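Local coordinates for Phospholipase/Carboxylesterase (Haliangium ochraceum, PDB 4Q82), which probably hydrolyses carboxylic ester bonds, possibly including those of phospholipids, as a serine enzyme of the alpha/beta-hydrolase type, at residues A63-W68 against R142-F147; W211-D216 against T246-V251. One frame throughout, in Å; residues are numbered along the deposited sequence.

Contact 1 of 2, residues A63-W68 against R142-F147; sequences AGNGFW and RDFLAF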
loop_
_atom_site.group_PDB
_atom_site.type_symbol
_atom_site.label_atom_id
_atom_site.label_comp_id
_atom_site.label_asym_id
_atom_site.label_seq_id
_atom_site.Cartn_x
_atom_site.Cartn_y
_atom_site.Cartn_z
ATOM N N ALA A 63 -10.865 14.756 0.627
ATOM C CA ALA A 63 -9.971 13.959 -0.220
ATOM C C ALA A 63 -10.280 14.073 -1.712
ATOM O O ALA A 63 -11.424 14.309 -2.103
ATOM C CB ALA A 63 -10.023 12.496 0.203
ATOM N N GLY A 64 -9.255 13.889 -2.544
ATOM C CA GLY A 64 -9.426 13.934 -3.990
ATOM C C GLY A 64 -9.823 12.579 -4.559
ATOM O O GLY A 64 -9.873 12.411 -5.779
ATOM N N ASN A 65 -10.093 11.623 -3.665
ATOM C CA ASN A 65 -10.549 10.278 -4.012
ATOM C C ASN A 65 -11.693 9.813 -3.125
ATOM O O ASN A 65 -11.674 10.052 -1.915
ATOM C CB ASN A 65 -9.420 9.240 -3.855
ATOM C CG ASN A 65 -8.192 9.574 -4.664
ATOM O OD1 ASN A 65 -7.404 10.439 -4.279
ATOM N ND2 ASN A 65 -8.018 8.894 -5.795
ATOM N N GLY A 66 -12.654 9.094 -3.690
ATOM C CA GLY A 66 -13.490 8.236 -2.857
ATOM C C GLY A 66 -12.583 7.169 -2.225
ATOM O O GLY A 66 -11.568 6.797 -2.813
ATOM N N PHE A 67 -12.920 6.680 -1.037
ATOM C CA PHE A 67 -12.100 5.630 -0.410
ATOM C C PHE A 67 -12.874 4.814 0.606
ATOM O O PHE A 67 -13.911 5.258 1.127
ATOM C CB PHE A 67 -10.858 6.237 0.260
ATOM C CG PHE A 67 -11.156 7.165 1.414
ATOM C CD1 PHE A 67 -11.492 8.495 1.193
ATOM C CD2 PHE A 67 -11.056 6.714 2.731
ATOM C CE1 PHE A 67 -11.745 9.354 2.261
ATOM C CE2 PHE A 67 -11.315 7.569 3.807
ATOM C CZ PHE A 67 -11.655 8.888 3.566
ATOM N N TRP A 68 -12.358 3.613 0.880
ATOM C CA TRP A 68 -12.813 2.794 2.002
ATOM C C TRP A 68 -11.995 3.125 3.227
ATOM O O TRP A 68 -10.773 3.164 3.164
ATOM C CB TRP A 68 -12.680 1.283 1.713
ATOM C CG TRP A 68 -13.670 0.813 0.696
ATOM C CD1 TRP A 68 -13.463 0.663 -0.644
ATOM C CD2 TRP A 68 -15.048 0.511 0.926
ATOM N NE1 TRP A 68 -14.626 0.250 -1.264
ATOM C CE2 TRP A 68 -15.611 0.143 -0.317
ATOM C CE3 TRP A 68 -15.857 0.494 2.070
ATOM C CZ2 TRP A 68 -16.944 -0.228 -0.453
ATOM C CZ3 TRP A 68 -17.189 0.109 1.938
ATOM C CH2 TRP A 68 -17.717 -0.242 0.687
ATOM N N ARG A 142 0.537 11.532 -3.340
ATOM C CA ARG A 142 1.001 12.534 -2.369
ATOM C C ARG A 142 -0.174 13.252 -1.702
ATOM O O ARG A 142 -0.221 13.393 -0.467
ATOM C CB ARG A 142 1.909 13.583 -3.038
ATOM C CG ARG A 142 2.320 14.696 -2.060
ATOM C CD ARG A 142 2.644 16.005 -2.734
ATOM N NE ARG A 142 1.569 16.485 -3.600
ATOM C CZ ARG A 142 1.760 17.349 -4.593
ATOM N NH1 ARG A 142 2.978 17.824 -4.817
ATOM N NH2 ARG A 142 0.741 17.748 -5.352
ATOM N N ASP A 143 -1.105 13.737 -2.525
ATOM C CA ASP A 143 -2.212 14.522 -2.000
ATOM C C ASP A 143 -3.074 13.667 -1.073
ATOM O O ASP A 143 -3.541 14.149 -0.043
ATOM C CB ASP A 143 -3.080 15.111 -3.121
ATOM C CG ASP A 143 -2.355 16.161 -3.954
ATOM O OD1 ASP A 143 -1.278 16.653 -3.548
ATOM O OD2 ASP A 143 -2.879 16.496 -5.034
ATOM N N PHE A 144 -3.304 12.408 -1.430
ATOM C CA PHE A 144 -4.148 11.573 -0.582
ATOM C C PHE A 144 -3.442 11.232 0.728
ATOM O O PHE A 144 -4.079 11.145 1.782
ATOM C CB PHE A 144 -4.577 10.261 -1.275
ATOM C CG PHE A 144 -5.615 9.500 -0.481
ATOM C CD1 PHE A 144 -5.241 8.502 0.399
ATOM C CD2 PHE A 144 -6.957 9.864 -0.545
ATOM C CE1 PHE A 144 -6.166 7.837 1.173
ATOM C CE2 PHE A 144 -7.904 9.193 0.229
ATOM C CZ PHE A 144 -7.504 8.181 1.089
ATOM N N LEU A 145 -2.135 10.997 0.673
ATOM C CA LEU A 145 -1.393 10.809 1.918
ATOM C C LEU A 145 -1.449 12.060 2.810
ATOM O O LEU A 145 -1.532 11.945 4.037
ATOM C CB LEU A 145 0.063 10.435 1.635
ATOM C CG LEU A 145 0.360 9.002 1.186
ATOM C CD1 LEU A 145 1.829 8.869 0.731
ATOM C CD2 LEU A 145 0.049 8.027 2.296
ATOM N N ALA A 146 -1.407 13.253 2.206
ATOM C CA ALA A 146 -1.508 14.491 2.979
ATOM C C ALA A 146 -2.876 14.586 3.644
ATOM O O ALA A 146 -2.984 14.914 4.829
ATOM C CB ALA A 146 -1.265 15.706 2.095
ATOM N N PHE A 147 -3.920 14.301 2.871
ATOM C CA PHE A 147 -5.272 14.248 3.409
ATOM C C PHE A 147 -5.370 13.276 4.580
ATOM O O PHE A 147 -5.955 13.604 5.620
ATOM C CB PHE A 147 -6.277 13.839 2.335
ATOM C CG PHE A 147 -7.566 13.300 2.898
ATOM C CD1 PHE A 147 -8.591 14.162 3.259
ATOM C CD2 PHE A 147 -7.748 11.929 3.074
ATOM C CE1 PHE A 147 -9.772 13.673 3.775
ATOM C CE2 PHE A 147 -8.928 11.435 3.589
ATOM C CZ PHE A 147 -9.940 12.309 3.948
#
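The ring of Phe67 takes the edge of Phe144 on one face, CZ of Phe144 standing 3.8 Å above its plane towards the rim, while Asn65 O lies in plane at its edge. The two rings form an edge-to-face (T-shaped) pair, with centroids 5.4 Å apart and planes at 72°. CD2 of Phe147, one helical turn on, lies over the rim of one face of Phe144. Phe147 offers a face of its own to Ala63, whose CB sits almost on the ring normal, 3.5 Å from the centroid, a CH-pi contact. At its edge Phe147 meets the tip of Phe67, CE2 lying 3.7 Å from CZ of Phe67.

The torsions explain this meeting. Both helix phenylalanines hold CG anti to the backbone N (chi1 -171° for Phe144), which sends their rings out from the helix. Phe67 takes the crowded position between N and carbonyl carbon, acceptable on an extended strand. The short side chain of Ala63 brings its methyl directly over the ring centre of Phe147. Asn65 crosses obliquely beside Phe144, OD1 3.8 Å from its CD2, while its ND2 is satisfied by Gln129 O and Glu140 OE2. Leu126 of strand 124-128 adds to the apolar packing against Phe67 and Phe144.

This buried aromatic cluster seats helix 138-151 against the loop leading into strand 67-70, a helix-on-sheet packing of the alpha/beta-hydrolase fold.

Contact 2 of 2, residues W211-D216 against T246-V251; sequences WGFHGD and TVYEGV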
loop_
_atom_site.group_PDB
_atom_site.type_symbol
_atom_site.label_atom_id
_atom_site.label_comp_id
_atom_site.label_asym_id
_atom_site.label_seq_id
_atom_site.Cartn_x
_atom_site.Cartn_y
_atom_site.Cartn_z
ATOM N N TRP A 211 9.666 -3.635 0.472
ATOM C CA TRP A 211 9.573 -5.062 0.192
ATOM C C TRP A 211 8.808 -5.210 -1.115
ATOM O O TRP A 211 7.614 -4.887 -1.196
ATOM C CB TRP A 211 8.871 -5.799 1.334
ATOM C CG TRP A 211 8.970 -7.303 1.286
ATOM C CD1 TRP A 211 9.354 -8.080 0.229
ATOM C CD2 TRP A 211 8.665 -8.194 2.362
ATOM N NE1 TRP A 211 9.301 -9.425 0.594
ATOM C CE2 TRP A 211 8.893 -9.507 1.905
ATOM C CE3 TRP A 211 8.226 -8.002 3.682
ATOM C CZ2 TRP A 211 8.694 -10.633 2.723
ATOM C CZ3 TRP A 211 8.020 -9.113 4.497
ATOM C CH2 TRP A 211 8.259 -10.416 4.015
ATOM N N GLY A 212 9.507 -5.666 -2.153
ATOM C CA GLY A 212 8.894 -5.833 -3.462
ATOM C C GLY A 212 8.570 -7.298 -3.704
ATOM O O GLY A 212 9.341 -8.193 -3.300
ATOM N N PHE A 213 7.428 -7.538 -4.344
ATOM C CA PHE A 213 6.916 -8.897 -4.637
ATOM C C PHE A 213 6.586 -9.006 -6.107
ATOM O O PHE A 213 5.998 -8.064 -6.661
ATOM C CB PHE A 213 5.615 -9.204 -3.882
ATOM C CG PHE A 213 5.783 -9.399 -2.413
ATOM C CD1 PHE A 213 5.914 -8.307 -1.560
ATOM C CD2 PHE A 213 5.784 -10.682 -1.887
ATOM C CE1 PHE A 213 6.064 -8.484 -0.167
ATOM C CE2 PHE A 213 5.941 -10.891 -0.485
ATOM C CZ PHE A 213 6.071 -9.790 0.364
ATOM N N HIS A 214 6.870 -10.157 -6.738
ATOM C CA HIS A 214 6.471 -10.290 -8.153
ATOM C C HIS A 214 6.407 -11.782 -8.485
ATOM O O HIS A 214 7.198 -12.560 -7.946
ATOM C CB HIS A 214 7.466 -9.583 -9.086
ATOM C CG HIS A 214 6.823 -8.844 -10.241
ATOM N ND1 HIS A 214 6.940 -7.477 -10.377
ATOM C CD2 HIS A 214 6.077 -9.265 -11.301
ATOM C CE1 HIS A 214 6.289 -7.080 -11.461
ATOM N NE2 HIS A 214 5.759 -8.144 -12.043
ATOM N N GLY A 215 5.485 -12.187 -9.368
ATOM C CA GLY A 215 5.519 -13.553 -9.869
ATOM C C GLY A 215 6.445 -13.585 -11.088
ATOM O O GLY A 215 6.394 -12.681 -11.935
ATOM N N ASP A 216 7.294 -14.604 -11.219
ATOM C CA ASP A 216 8.269 -14.509 -12.320
ATOM C C ASP A 216 7.709 -14.933 -13.666
ATOM O O ASP A 216 8.436 -14.911 -14.673
ATOM C CB ASP A 216 9.552 -15.296 -12.000
ATOM C CG ASP A 216 9.373 -16.818 -12.029
ATOM O OD1 ASP A 216 8.307 -17.349 -12.396
ATOM O OD2 ASP A 216 10.369 -17.486 -11.699
ATOM N N THR A 246 10.770 -10.656 -2.974
ATOM C CA THR A 246 10.157 -11.980 -2.981
ATOM C C THR A 246 9.718 -12.269 -4.385
ATOM O O THR A 246 8.957 -11.499 -4.951
ATOM C CB THR A 246 8.959 -12.044 -2.037
ATOM O OG1 THR A 246 9.449 -11.957 -0.698
ATOM C CG2 THR A 246 8.192 -13.370 -2.207
ATOM N N VAL A 247 10.226 -13.357 -4.956
ATOM C CA VAL A 247 9.843 -13.743 -6.315
ATOM C C VAL A 247 9.125 -15.082 -6.241
ATOM O O VAL A 247 9.680 -16.072 -5.759
ATOM C CB VAL A 247 11.057 -13.858 -7.245
ATOM C CG1 VAL A 247 10.625 -14.356 -8.652
ATOM C CG2 VAL A 247 11.744 -12.475 -7.377
ATOM N N TYR A 248 7.889 -15.097 -6.710
ATOM C CA TYR A 248 7.104 -16.310 -6.666
ATOM C C TYR A 248 7.341 -17.059 -7.959
ATOM O O TYR A 248 6.941 -16.595 -9.031
ATOM C CB TYR A 248 5.637 -15.962 -6.488
ATOM C CG TYR A 248 5.261 -15.262 -5.192
ATOM C CD1 TYR A 248 5.430 -15.890 -3.959
ATOM C CD2 TYR A 248 4.644 -13.996 -5.220
ATOM C CE1 TYR A 248 5.012 -15.272 -2.778
ATOM C CE2 TYR A 248 4.223 -13.356 -4.031
ATOM C CZ TYR A 248 4.414 -14.011 -2.825
ATOM O OH TYR A 248 4.003 -13.421 -1.656
ATOM N N GLU A 249 8.019 -18.199 -7.887
ATOM C CA GLU A 249 8.369 -18.899 -9.132
ATOM C C GLU A 249 7.181 -19.598 -9.780
ATOM O O GLU A 249 6.385 -20.280 -9.128
ATOM C CB GLU A 249 9.524 -19.880 -8.886
ATOM C CG GLU A 249 10.805 -19.132 -8.469
ATOM C CD GLU A 249 12.103 -19.892 -8.758
ATOM O OE1 GLU A 249 13.168 -19.328 -8.447
ATOM O OE2 GLU A 249 12.065 -21.029 -9.293
ATOM N N GLY A 250 7.031 -19.359 -11.085
ATOM C CA GLY A 250 5.921 -19.920 -11.844
ATOM C C GLY A 250 4.588 -19.201 -11.721
ATOM O O GLY A 250 3.581 -19.637 -12.282
ATOM N N VAL A 251 4.575 -18.080 -11.010
ATOM C CA VAL A 251 3.328 -17.397 -10.674
ATOM C C VAL A 251 3.124 -16.237 -11.665
ATOM O O VAL A 251 4.098 -15.576 -12.061
ATOM C CB VAL A 251 3.369 -16.884 -9.200
ATOM C CG1 VAL A 251 2.219 -15.906 -8.885
ATOM C CG2 VAL A 251 3.394 -18.091 -8.199
#
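Backbone hydrogen bonds join strands 211-215 and 246-248 in parallel, their directions only 14° apart. Thr246 N donates to Gly212 O, and His214 N to Thr246 O; both run nearly along the C=O axis. Tyr248 N then reaches His214 O at 2.9 Å, and Asp216 N reaches Tyr248 O from above the carbonyl plane.

Two side chains add polar links. The indole of Trp211 donates through NE1 to Thr246 OG1 at 2.8 Å, nearly in the ring plane, while CG2 of Thr246 lies over a face of the Tyr248 ring, toward its rim; threonine, with hydroxyl and methyl, suits both. Beyond the strand, Asp216 OD1 accepts Gly250 N at 2.7 Å, from above the carboxylate plane, and holds the type II turn from Tyr248 to Val251. Gly250 has positive phi (80°), readily adopted without a side chain; at Gly215 a CB would run into Val251 O. An alanine in place of Asp216 would remove the carboxylate that accepts Gly250 N and would probably leave the turn less firmly held. Glu249 OE2 lies 4.6 Å from Asp216 OD2, a like-charged neighbour that could raise the pKa of either acid.

Apolar packing fills the face shared by Phe213, Thr246 and Tyr248. CD2 of Phe213 lies 3.5 Å from Thr246 CB and 3.7 Å from Tyr248 CZ, the two rings slid so far apart that they barely overlap.

Helices 257-260 and 268-273 meet this face, through Thr259, which bonds Tyr248 OH, and Ile268, while strand 186-190 flanks strand 210-215 opposite 243-248.

From the N terminus, contact 1 closes first: the 73 residues between its segments hold strands 80-86 and 124-128 before helix 138-151 packs back on the residues ahead of strand 67-70. The chain then passes, just after strand 158-163, a serine found modified by a sulfonyl group and consistent with a reactive nucleophile, before contact 2 opens. Contact 2 closes a shorter loop of 29 residues, the beta-alpha-beta crossover through helix 224-235. The two loops follow in series, neither nested nor crossed. The centres of contact 1 and contact 2 lie about 29 Å apart, on opposite sides of the chain's centre. Both reach the same sheet, contact 1 near its 53-56 end and contact 2 at its outermost strand 243-248.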